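Local structure of alkaline phosphatase D (Bacillus subtilis, 2YEQ) at residues 216-221 / 282-287; 277-282 / 330-335; 301-306 / 353-358. The protein hydrolyses phosphate esters, releasing an alcohol and phosphate from monoesters and acting as a phosphodiesterase, with an active site that contains iron and calcium. One frame throughout, in Å; residues are numbered along the deposited sequence.

Interaction 1 of 3, residues 216-221 / 282-287. With NA (sodium ion), chain B; CA (calcium ion), chain C; PE5 (3,6,9,12,15,18,21,24-octaoxahexacosan-1-ol), chain D; EDO (1,2-ethanediol), chain L.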
loop_
_atom_site.group_PDB
_atom_site.type_symbol
_atom_site.label_atom_id
_atom_site.label_comp_id
_atom_site.label_asym_id
_atom_site.label_seq_id
_atom_site.Cartn_x
_atom_site.Cartn_y
_atom_site.Cartn_z
ATOM N N ASN A 216 -0.712 13.994 -4.562
ATOM C CA ASN A 216 0.215 14.194 -5.678
ATOM C C ASN A 216 1.456 15.002 -5.362
ATOM O O ASN A 216 1.997 15.691 -6.243
ATOM C CB ASN A 216 -0.511 14.803 -6.884
ATOM C CG ASN A 216 -1.364 13.762 -7.658
ATOM O OD1 ASN A 216 -1.984 12.910 -7.056
ATOM N ND2 ASN A 216 -1.395 13.862 -8.996
ATOM N N TYR A 217 1.945 14.886 -4.132
ATOM C CA TYR A 217 3.216 15.450 -3.807
ATOM C C TYR A 217 4.336 14.763 -4.574
ATOM O O TYR A 217 4.227 13.589 -4.976
ATOM C CB TYR A 217 3.473 15.466 -2.301
ATOM C CG TYR A 217 4.124 14.289 -1.607
ATOM C CD1 TYR A 217 5.487 14.210 -1.468
ATOM C CD2 TYR A 217 3.342 13.284 -0.999
ATOM C CE1 TYR A 217 6.084 13.190 -0.770
ATOM C CE2 TYR A 217 3.927 12.239 -0.300
ATOM C CZ TYR A 217 5.276 12.176 -0.188
ATOM O OH TYR A 217 5.866 11.149 0.510
ATOM N N ALA A 218 5.427 15.501 -4.756
ATOM C CA ALA A 218 6.604 14.973 -5.443
ATOM C C ALA A 218 7.857 15.437 -4.718
ATOM O O ALA A 218 8.267 16.593 -4.873
ATOM C CB ALA A 218 6.587 15.449 -6.919
ATOM N N ASN A 219 8.458 14.532 -3.928
ATOM C CA ASN A 219 9.580 14.862 -3.058
ATOM C C ASN A 219 9.162 16.021 -2.098
ATOM O O ASN A 219 8.372 15.789 -1.141
ATOM C CB ASN A 219 10.849 15.156 -3.884
ATOM C CG ASN A 219 12.100 15.169 -3.066
ATOM O OD1 ASN A 219 12.086 15.349 -1.826
ATOM N ND2 ASN A 219 13.234 14.965 -3.746
ATOM N N LYS A 220 9.622 17.252 -2.363
ATOM C CA LYS A 220 9.281 18.371 -1.482
ATOM C C LYS A 220 8.426 19.408 -2.167
ATOM O O LYS A 220 8.246 20.514 -1.662
ATOM C CB LYS A 220 10.549 18.937 -0.876
ATOM C CG LYS A 220 11.097 17.953 0.175
ATOM C CD LYS A 220 12.462 18.337 0.665
ATOM C CE LYS A 220 13.332 17.138 0.916
ATOM N NZ LYS A 220 14.143 16.732 -0.303
ATOM N N ILE A 221 7.858 19.033 -3.308
ATOM C CA ILE A 221 6.961 19.874 -4.054
ATOM C C ILE A 221 5.505 19.443 -3.894
ATOM O O ILE A 221 5.117 18.365 -4.395
ATOM C CB ILE A 221 7.306 19.863 -5.554
ATOM C CG1 ILE A 221 8.772 20.221 -5.787
ATOM C CG2 ILE A 221 6.412 20.796 -6.311
ATOM C CD1 ILE A 221 9.181 20.061 -7.259
ATOM N N ARG A 282 11.045 11.574 -5.890
ATOM C CA ARG A 282 10.707 11.784 -7.272
ATOM C C ARG A 282 10.776 13.253 -7.711
ATOM O O ARG A 282 10.497 14.178 -6.917
ATOM C CB ARG A 282 9.325 11.231 -7.604
ATOM C CG ARG A 282 8.161 11.900 -6.891
ATOM C CD ARG A 282 6.950 11.949 -7.751
ATOM N NE ARG A 282 6.246 10.673 -7.748
ATOM C CZ ARG A 282 5.197 10.395 -8.501
ATOM N NH1 ARG A 282 4.749 11.271 -9.404
ATOM N NH2 ARG A 282 4.581 9.219 -8.356
ATOM N N ASP A 283 11.065 13.436 -9.000
ATOM C CA ASP A 283 10.921 14.733 -9.636
ATOM C C ASP A 283 9.454 15.053 -9.842
ATOM O O ASP A 283 8.594 14.161 -9.831
ATOM C CB ASP A 283 11.668 14.768 -10.966
ATOM C CG ASP A 283 13.182 14.834 -10.788
ATOM O OD1 ASP A 283 13.670 15.366 -9.755
ATOM O OD2 ASP A 283 13.900 14.339 -11.684
ATOM N N ASP A 284 9.182 16.338 -10.056
ATOM C CA ASP A 284 7.841 16.873 -10.181
ATOM C C ASP A 284 7.183 16.271 -11.398
ATOM O O ASP A 284 7.861 15.983 -12.403
ATOM C CB ASP A 284 7.931 18.403 -10.342
ATOM C CG ASP A 284 6.661 19.132 -9.987
ATOM O OD1 ASP A 284 5.699 18.556 -9.377
ATOM O OD2 ASP A 284 6.626 20.338 -10.362
ATOM N N GLN A 285 5.868 16.105 -11.326
ATOM C CA GLN A 285 5.094 15.684 -12.487
ATOM C C GLN A 285 5.176 16.720 -13.642
ATOM O O GLN A 285 5.047 17.931 -13.428
ATOM C CB GLN A 285 3.635 15.435 -12.138
ATOM C CG GLN A 285 3.414 14.386 -11.027
ATOM C CD GLN A 285 3.353 15.002 -9.649
ATOM O OE1 GLN A 285 3.783 16.162 -9.468
ATOM N NE2 GLN A 285 2.826 14.250 -8.651
ATOM N N ALA A 286 5.374 16.206 -14.853
ATOM C CA ALA A 286 5.452 17.013 -16.064
ATOM C C ALA A 286 4.097 17.455 -16.509
ATOM O O ALA A 286 3.067 16.851 -16.144
ATOM C CB ALA A 286 6.117 16.206 -17.187
ATOM N N ASN A 287 4.088 18.529 -17.306
ATOM C CA ASN A 287 2.899 19.037 -17.975
ATOM C C ASN A 287 1.781 19.420 -17.051
ATOM O O ASN A 287 0.591 19.257 -17.402
ATOM C CB ASN A 287 2.360 18.044 -19.037
ATOM C CG ASN A 287 3.431 17.545 -20.012
ATOM O OD1 ASN A 287 3.445 16.354 -20.410
ATOM N ND2 ASN A 287 4.313 18.441 -20.422
HETATM NA NA NA B . 3.512 18.495 -8.956
HETATM CA CA CA C . -3.216 11.275 -5.894
HETATM O O1 PE5 D . 14.580 18.467 -3.159
HETATM C C1 PE5 D . 15.859 17.850 -3.208
HETATM C C2 PE5 D . 16.816 18.490 -2.215
HETATM O O2 PE5 D . 16.831 17.757 -0.985
HETATM C C3 PE5 D . 17.683 18.287 0.056
HETATM C C4 PE5 D . 17.230 19.672 0.548
HETATM O O3 PE5 D . 16.933 19.711 1.949
HETATM C C5 PE5 D . 16.443 20.997 2.381
HETATM C C6 PE5 D . 14.927 21.120 2.189
HETATM O O4 PE5 D . 14.568 22.222 1.332
HETATM C C7 PE5 D . 13.832 21.851 0.153
HETATM C C8 PE5 D . 13.147 23.054 -0.438
HETATM C C1 EDO L . 10.567 17.308 -13.309
HETATM O O1 EDO L . 9.423 17.649 -14.101
HETATM C C2 EDO L . 10.769 18.316 -12.197
HETATM O O2 EDO L . 11.596 17.803 -11.180
HETATM O O HOH W 1 3.529 17.955 -6.766
HETATM O O HOH W 2 10.860 16.858 -6.673
HETATM O O HOH W 3 13.891 14.785 -7.078
HETATM O O HOH W 4 3.360 18.943 -11.242
HETATM O O HOH W 5 3.049 20.639 -8.307
HETATM O O HOH W 6 1.265 17.904 -8.905
HETATM O O HOH W 7 -4.925 11.263 -7.327
#
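Ala218 and Asp284 bring their CA atoms to 5.3 Å where two irregular loops pass, the first of them reversing in a type II' beta turn that runs from Ala218 to Ile221 and is closed by backbone bonds in both directions. Gln285 carries the polar link across. Its chain bends at chi2 (91°), which brings CD close to both the carbonyl of Asn216 and the sodium ion. Gln285 NE2 donates to Asn216 O (2.9 Å), approaching from above the carbonyl plane, and the same amide has a further polar partner in Asp350. Gln285 OE1 binds sodium at 2.4 Å, Asp284 OD1 does so at 2.2 Å, and four waters complete the shell; one of these waters also donates to Asn216 O and Ile221 O, tying the turn to the ion. Within this calcineurin-like metallophosphoesterase domain the first loop reaches a second metal as well: Asn216 OD1 ligates calcium at 2.4 Å beside Asp210 and Asn215, while its ND2 is held by Asp289. Carbon contacts add to this. The methyl of Ala218 rests on Arg282 CD (3.6 Å), and the side chain of Ile221 crosses that of Asp284 at about a right angle, Ile221 CD1 lying 3.7 Å from Asp284 CB. Lys220 turns away and donates from NZ to Asn219 OD1 (2.9 Å); an alanine here would probably leave Asn219 OD1 without this donor and open a gap against helix 228-245. A polyether oxygen also accepts from this lysine, and Asp284 N donates to a bound ethanediol.

Interaction 2 of 3, residues 277-282 / 330-335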
loop_
_atom_site.group_PDB
_atom_site.type_symbol
_atom_site.label_atom_id
_atom_site.label_comp_id
_atom_site.label_asym_id
_atom_site.label_seq_id
_atom_site.Cartn_x
_atom_site.Cartn_y
_atom_site.Cartn_z
ATOM N N ASP A 277 9.825 3.217 -2.896
ATOM C CA ASP A 277 9.282 4.514 -2.486
ATOM C C ASP A 277 9.392 5.456 -3.672
ATOM O O ASP A 277 10.466 5.973 -3.969
ATOM C CB ASP A 277 10.074 4.992 -1.260
ATOM C CG ASP A 277 9.581 6.347 -0.692
ATOM O OD1 ASP A 277 8.701 7.001 -1.286
ATOM O OD2 ASP A 277 10.110 6.706 0.378
ATOM N N THR A 278 8.275 5.651 -4.365
ATOM C CA THR A 278 8.240 6.444 -5.567
ATOM C C THR A 278 7.715 7.864 -5.324
ATOM O O THR A 278 7.426 8.572 -6.283
ATOM C CB THR A 278 7.389 5.754 -6.669
ATOM O OG1 THR A 278 6.024 5.585 -6.222
ATOM C CG2 THR A 278 8.014 4.358 -7.059
ATOM N N ARG A 279 7.555 8.249 -4.052
ATOM C CA ARG A 279 7.157 9.612 -3.678
ATOM C C ARG A 279 8.277 10.461 -3.138
ATOM O O ARG A 279 8.361 11.640 -3.491
ATOM C CB ARG A 279 6.062 9.613 -2.600
ATOM C CG ARG A 279 4.706 9.283 -3.119
ATOM C CD ARG A 279 4.120 10.296 -4.029
ATOM N NE ARG A 279 2.971 9.719 -4.710
ATOM C CZ ARG A 279 2.362 10.215 -5.779
ATOM N NH1 ARG A 279 2.729 11.387 -6.336
ATOM N NH2 ARG A 279 1.364 9.535 -6.316
ATOM N N GLN A 280 9.063 9.914 -2.218
ATOM C CA GLN A 280 9.945 10.732 -1.381
ATOM C C GLN A 280 11.098 11.440 -2.162
ATOM O O GLN A 280 11.646 12.477 -1.698
ATOM C CB GLN A 280 10.527 9.880 -0.267
ATOM C CG GLN A 280 11.319 10.664 0.782
ATOM C CD GLN A 280 11.767 9.821 1.943
ATOM O OE1 GLN A 280 11.395 8.623 2.083
ATOM N NE2 GLN A 280 12.555 10.419 2.798
ATOM N N TYR A 281 11.481 10.846 -3.293
ATOM C CA TYR A 281 12.635 11.280 -4.059
ATOM C C TYR A 281 12.302 11.687 -5.485
ATOM O O TYR A 281 13.185 12.148 -6.205
ATOM C CB TYR A 281 13.689 10.187 -4.095
ATOM C CG TYR A 281 13.887 9.470 -2.792
ATOM C CD1 TYR A 281 14.603 10.043 -1.746
ATOM C CD2 TYR A 281 13.341 8.198 -2.595
ATOM C CE1 TYR A 281 14.766 9.373 -0.541
ATOM C CE2 TYR A 281 13.503 7.530 -1.417
ATOM C CZ TYR A 281 14.213 8.106 -0.380
ATOM O OH TYR A 281 14.361 7.378 0.796
ATOM N N ARG A 282 11.045 11.574 -5.890
ATOM C CA ARG A 282 10.707 11.784 -7.272
ATOM C C ARG A 282 10.776 13.253 -7.711
ATOM O O ARG A 282 10.497 14.178 -6.917
ATOM C CB ARG A 282 9.325 11.231 -7.604
ATOM C CG ARG A 282 8.161 11.900 -6.891
ATOM C CD ARG A 282 6.950 11.949 -7.751
ATOM N NE ARG A 282 6.246 10.673 -7.748
ATOM C CZ ARG A 282 5.197 10.395 -8.501
ATOM N NH1 ARG A 282 4.749 11.271 -9.404
ATOM N NH2 ARG A 282 4.581 9.219 -8.356
ATOM N N GLN A 330 5.169 -1.670 -5.111
ATOM C CA GLN A 330 5.254 -0.222 -5.291
ATOM C C GLN A 330 3.891 0.394 -5.512
ATOM O O GLN A 330 2.867 -0.280 -5.336
ATOM C CB GLN A 330 6.271 0.114 -6.400
ATOM C CG GLN A 330 5.938 -0.453 -7.770
ATOM C CD GLN A 330 5.084 0.474 -8.576
ATOM O OE1 GLN A 330 5.396 1.670 -8.715
ATOM N NE2 GLN A 330 3.967 -0.038 -9.062
ATOM N N GLN A 331 3.856 1.686 -5.876
ATOM C CA GLN A 331 2.663 2.496 -5.705
ATOM C C GLN A 331 1.788 2.688 -6.898
ATOM O O GLN A 331 0.551 2.720 -6.772
ATOM C CB GLN A 331 3.082 3.906 -5.219
ATOM C CG GLN A 331 3.707 3.958 -3.839
ATOM C CD GLN A 331 5.113 3.402 -3.744
ATOM O OE1 GLN A 331 5.874 3.361 -4.726
ATOM N NE2 GLN A 331 5.490 2.993 -2.521
ATOM N N ILE A 332 2.409 2.901 -8.061
ATOM C CA ILE A 332 1.725 3.515 -9.184
ATOM C C ILE A 332 1.798 2.688 -10.486
ATOM O O ILE A 332 2.639 1.811 -10.656
ATOM C CB ILE A 332 2.291 4.952 -9.432
ATOM C CG1 ILE A 332 3.811 4.933 -9.443
ATOM C CG2 ILE A 332 1.748 5.974 -8.369
ATOM C CD1 ILE A 332 4.456 6.172 -10.110
ATOM N N PHE A 333 0.891 2.988 -11.391
ATOM C CA PHE A 333 0.722 2.216 -12.629
ATOM C C PHE A 333 2.018 2.154 -13.451
ATOM O O PHE A 333 2.547 3.179 -13.891
ATOM C CB PHE A 333 -0.421 2.805 -13.417
ATOM C CG PHE A 333 -1.141 1.825 -14.317
ATOM C CD1 PHE A 333 -0.565 1.380 -15.495
ATOM C CD2 PHE A 333 -2.423 1.406 -14.011
ATOM C CE1 PHE A 333 -1.259 0.483 -16.347
ATOM C CE2 PHE A 333 -3.119 0.543 -14.862
ATOM C CZ PHE A 333 -2.521 0.078 -16.019
ATOM N N PHE A 334 2.524 0.931 -13.650
ATOM C CA PHE A 334 3.820 0.708 -14.278
ATOM C C PHE A 334 3.738 0.484 -15.803
ATOM O O PHE A 334 4.605 0.965 -16.556
ATOM C CB PHE A 334 4.496 -0.491 -13.635
ATOM C CG PHE A 334 5.884 -0.753 -14.120
ATOM C CD1 PHE A 334 6.965 -0.082 -13.573
ATOM C CD2 PHE A 334 6.127 -1.707 -15.110
ATOM C CE1 PHE A 334 8.261 -0.329 -14.022
ATOM C CE2 PHE A 334 7.417 -1.952 -15.562
ATOM C CZ PHE A 334 8.480 -1.278 -15.023
ATOM N N ALA A 335 2.740 -0.270 -16.250
ATOM C CA ALA A 335 2.612 -0.587 -17.669
ATOM C C ALA A 335 2.209 0.641 -18.468
ATOM O O ALA A 335 1.753 1.641 -17.900
ATOM C CB ALA A 335 1.614 -1.730 -17.894
#
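Thr278 and Gln331 slide past each other in opposite directions, the threonine hydroxyl meeting the glutamine's amide oxygen. Thr278 OG1 donates to Gln331 OE1 at 2.7 Å, meeting the oxygen from above its carbonyl plane (40° out of it), and Thr278 N adds a weak bond to the same atom. With chi1 at 61°, OG1 sits between the backbone N and the carbonyl carbon, facing the glutamine. The other end of that amide, NE2, is taken by Leu276 O. Arg282 and Ile332 instead meet tip to tip, Arg282 NH2 against Ile332 CD1 at 3.5 Å, whereas Arg279 passes Ile332 obliquely and only its NH2 comes near CG2. The two guanidiniums lie over one another: Arg282 NH2 stands above the centre of the Arg279 group, and Arg279 NH1 above that of Arg282. Such like charges are probably tolerated because both salt-bridge to Asp350, and Arg279 also to the calcium ligand Asp209. Arg282 is steadied further by a nearly straight bond from NE to Thr278 O (2.8 Å, 168°). Gln330 folds back on its own segment, NE2 donating to Ile332 O at 2.8 Å while OE1 accepts from Ile332 N. Within segment 277-282, Asp277 OD1 accepts from Arg279 N, an Asx turn, and from Gln280 N, which extends it to an Asx motif. Both loops follow strands that are parallel neighbours in the seven-stranded mixed sheet, 271-275 and 325-329; Gln330 packs on strand 374-378, and Phe334 reaches that strand and 384-390.

Interaction 3 of 3, residues 301-306 / 353-358. With PE5 (3,6,9,12,15,18,21,24-octaoxahexacosan-1-ol), chain E.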
loop_
_atom_site.group_PDB
_atom_site.type_symbol
_atom_site.label_atom_id
_atom_site.label_comp_id
_atom_site.label_asym_id
_atom_site.label_seq_id
_atom_site.Cartn_x
_atom_site.Cartn_y
_atom_site.Cartn_z
ATOM N N PRO A 301 15.219 12.844 -20.081
ATOM C CA PRO A 301 15.862 11.649 -19.555
ATOM C C PRO A 301 16.476 11.805 -18.192
ATOM O O PRO A 301 16.779 10.799 -17.543
ATOM C CB PRO A 301 16.987 11.362 -20.581
ATOM C CG PRO A 301 17.191 12.627 -21.285
ATOM C CD PRO A 301 15.856 13.282 -21.336
ATOM N N ASN A 302 16.697 13.044 -17.743
ATOM C CA ASN A 302 17.246 13.242 -16.405
ATOM C C ASN A 302 16.234 13.022 -15.293
ATOM O O ASN A 302 16.614 12.941 -14.135
ATOM C CB ASN A 302 17.794 14.667 -16.260
ATOM C CG ASN A 302 19.051 14.879 -17.066
ATOM O OD1 ASN A 302 19.841 13.958 -17.238
ATOM N ND2 ASN A 302 19.248 16.091 -17.546
ATOM N N ARG A 303 14.960 13.007 -15.630
ATOM C CA ARG A 303 13.921 12.942 -14.614
ATOM C C ARG A 303 13.861 11.561 -13.988
ATOM O O ARG A 303 14.005 10.555 -14.702
ATOM C CB ARG A 303 12.591 13.299 -15.206
ATOM C CG ARG A 303 12.467 14.789 -15.479
ATOM C CD ARG A 303 11.194 15.124 -16.174
ATOM N NE ARG A 303 10.046 15.000 -15.285
ATOM C CZ ARG A 303 9.046 14.121 -15.406
ATOM N NH1 ARG A 303 9.024 13.228 -16.392
ATOM N NH2 ARG A 303 8.057 14.122 -14.516
ATOM N N THR A 304 13.684 11.541 -12.663
ATOM C CA THR A 304 13.729 10.333 -11.845
ATOM C C THR A 304 12.423 10.172 -11.049
ATOM O O THR A 304 11.736 11.168 -10.754
ATOM C CB THR A 304 14.922 10.384 -10.884
ATOM O OG1 THR A 304 15.105 9.098 -10.296
ATOM C CG2 THR A 304 14.748 11.488 -9.761
ATOM N N LEU A 305 12.065 8.916 -10.768
ATOM C CA LEU A 305 11.007 8.584 -9.788
ATOM C C LEU A 305 11.668 8.124 -8.513
ATOM O O LEU A 305 11.243 8.490 -7.420
ATOM C CB LEU A 305 10.101 7.440 -10.256
ATOM C CG LEU A 305 8.737 7.685 -10.860
ATOM C CD1 LEU A 305 8.138 6.299 -11.216
ATOM C CD2 LEU A 305 7.778 8.465 -9.959
ATOM N N LEU A 306 12.710 7.304 -8.649
ATOM C CA LEU A 306 13.277 6.597 -7.522
ATOM C C LEU A 306 14.364 7.375 -6.851
ATOM O O LEU A 306 14.675 7.121 -5.667
ATOM C CB LEU A 306 13.890 5.267 -7.968
ATOM C CG LEU A 306 12.987 4.236 -8.629
ATOM C CD1 LEU A 306 13.828 3.010 -9.056
ATOM C CD2 LEU A 306 11.826 3.849 -7.674
ATOM N N ASP A 353 4.209 6.137 -16.768
ATOM C CA ASP A 353 4.128 6.753 -18.096
ATOM C C ASP A 353 4.574 8.252 -18.072
ATOM O O ASP A 353 4.935 8.805 -19.119
ATOM C CB ASP A 353 2.712 6.716 -18.643
ATOM C CG ASP A 353 2.333 5.369 -19.324
ATOM O OD1 ASP A 353 3.215 4.674 -19.889
ATOM O OD2 ASP A 353 1.122 5.054 -19.283
ATOM N N GLY A 354 4.500 8.881 -16.893
ATOM C CA GLY A 354 4.912 10.288 -16.689
ATOM C C GLY A 354 6.410 10.413 -16.503
ATOM O O GLY A 354 6.949 11.528 -16.490
ATOM N N TYR A 355 7.059 9.263 -16.295
ATOM C CA TYR A 355 8.476 9.156 -16.041
ATOM C C TYR A 355 9.072 8.080 -16.970
ATOM O O TYR A 355 9.715 7.147 -16.500
ATOM C CB TYR A 355 8.752 8.817 -14.568
ATOM C CG TYR A 355 8.229 9.886 -13.589
ATOM C CD1 TYR A 355 6.867 10.028 -13.352
ATOM C CD2 TYR A 355 9.111 10.780 -12.958
ATOM C CE1 TYR A 355 6.376 11.007 -12.497
ATOM C CE2 TYR A 355 8.631 11.753 -12.061
ATOM C CZ TYR A 355 7.256 11.872 -11.854
ATOM O OH TYR A 355 6.727 12.824 -11.025
ATOM N N PRO A 356 8.891 8.236 -18.282
ATOM C CA PRO A 356 9.267 7.162 -19.245
ATOM C C PRO A 356 10.740 6.831 -19.299
ATOM O O PRO A 356 11.083 5.669 -19.512
ATOM C CB PRO A 356 8.765 7.698 -20.584
ATOM C CG PRO A 356 8.818 9.210 -20.415
ATOM C CD PRO A 356 8.403 9.435 -18.983
ATOM N N ALA A 357 11.626 7.802 -19.075
ATOM C CA ALA A 357 13.054 7.501 -19.085
ATOM C C ALA A 357 13.465 6.683 -17.884
ATOM O O ALA A 357 14.297 5.776 -17.974
ATOM C CB ALA A 357 13.901 8.780 -19.154
ATOM N N GLN A 358 12.919 7.031 -16.732
ATOM C CA GLN A 358 13.139 6.234 -15.537
ATOM C C GLN A 358 12.677 4.790 -15.816
ATOM O O GLN A 358 13.360 3.843 -15.454
ATOM C CB GLN A 358 12.349 6.820 -14.364
ATOM C CG GLN A 358 12.254 5.929 -13.154
ATOM C CD GLN A 358 13.535 5.828 -12.383
ATOM O OE1 GLN A 358 13.732 6.526 -11.393
ATOM N NE2 GLN A 358 14.414 4.935 -12.805
HETATM C C48 PE5 E . 6.061 3.830 -24.377
HETATM C C50 PE5 E . 6.431 5.108 -23.622
HETATM O O1 PE5 E . 5.451 5.423 -22.612
HETATM C C1 PE5 E . 4.606 6.560 -22.858
HETATM C C2 PE5 E . 5.083 7.818 -22.123
HETATM O O2 PE5 E . 5.814 8.758 -22.947
HETATM O O HOH W 8 11.846 9.626 -16.208
HETATM O O HOH W 9 5.382 13.358 -15.059
#
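Leu305 and Arg303 clasp the ring of Tyr355 from opposite faces, and this sandwich is the compact part of the contact. Leu305 CD2 stands over the ring centre at 3.7 Å, a CH-pi contact almost on the ring normal. On the other face the guanidinium of Arg303 makes a cation-pi stack, its plane turned 28° from that of the ring and NH2 displaced toward the rim. A straight bond fixes the arginine's rotation: Arg303 NH1 reaches Gly354 O at 2.7 Å (176°), with the oxygen in the guanidinium plane, and a water linking Arg303 NH2 with Gly354 O reinforces it. Gln358 supplies the second tight point. Its OE1 accepts from Leu305 N on a lone pair and from Leu306 N on a tilted approach, each at 3.0 Å, while its NE2 turns to Glu311. The contact is looser toward solvent. Pro301 CA lies 3.5 Å from Ala357 CB, a small contact at the exposed edge, and another water joins Arg303 O to Gln358 N at 2.8 and 2.9 Å respectively. A polyether molecule lies against Asp353 and Pro356. Tyr355 OH is hydrogen-bonded to Asp283 O and to Arg282 NH1. The whole is a loop packed on a helix start: Tyr355 holds the N-cap position, proline follows it, and Gln358 in the opening turn of helix 356-368 receives two consecutive loop amides.

In the fold
The three contacts form one cluster on the same side of the chain's centre, all within the calcineurin-like phosphatase domain, their centres 10 to 11 Å apart. Along the chain interactions 1 and 2 alternate, as do 2 and 3, while interaction 1 closes before interaction 3 opens. Interactions 1 and 2 share Arg282, and Asn219 N lies 2.9 Å from Arg279 O, a probable hydrogen bond. Loop 282-287 in turn meets interaction 3 through the hydroxyl of Tyr355 and the guanidinium of Arg303. Loops leaving the seven-stranded sheet after strands 271-275 and 325-329, the start of helix 356-368 and the sodium and calcium sites are thereby connected through contacting residues.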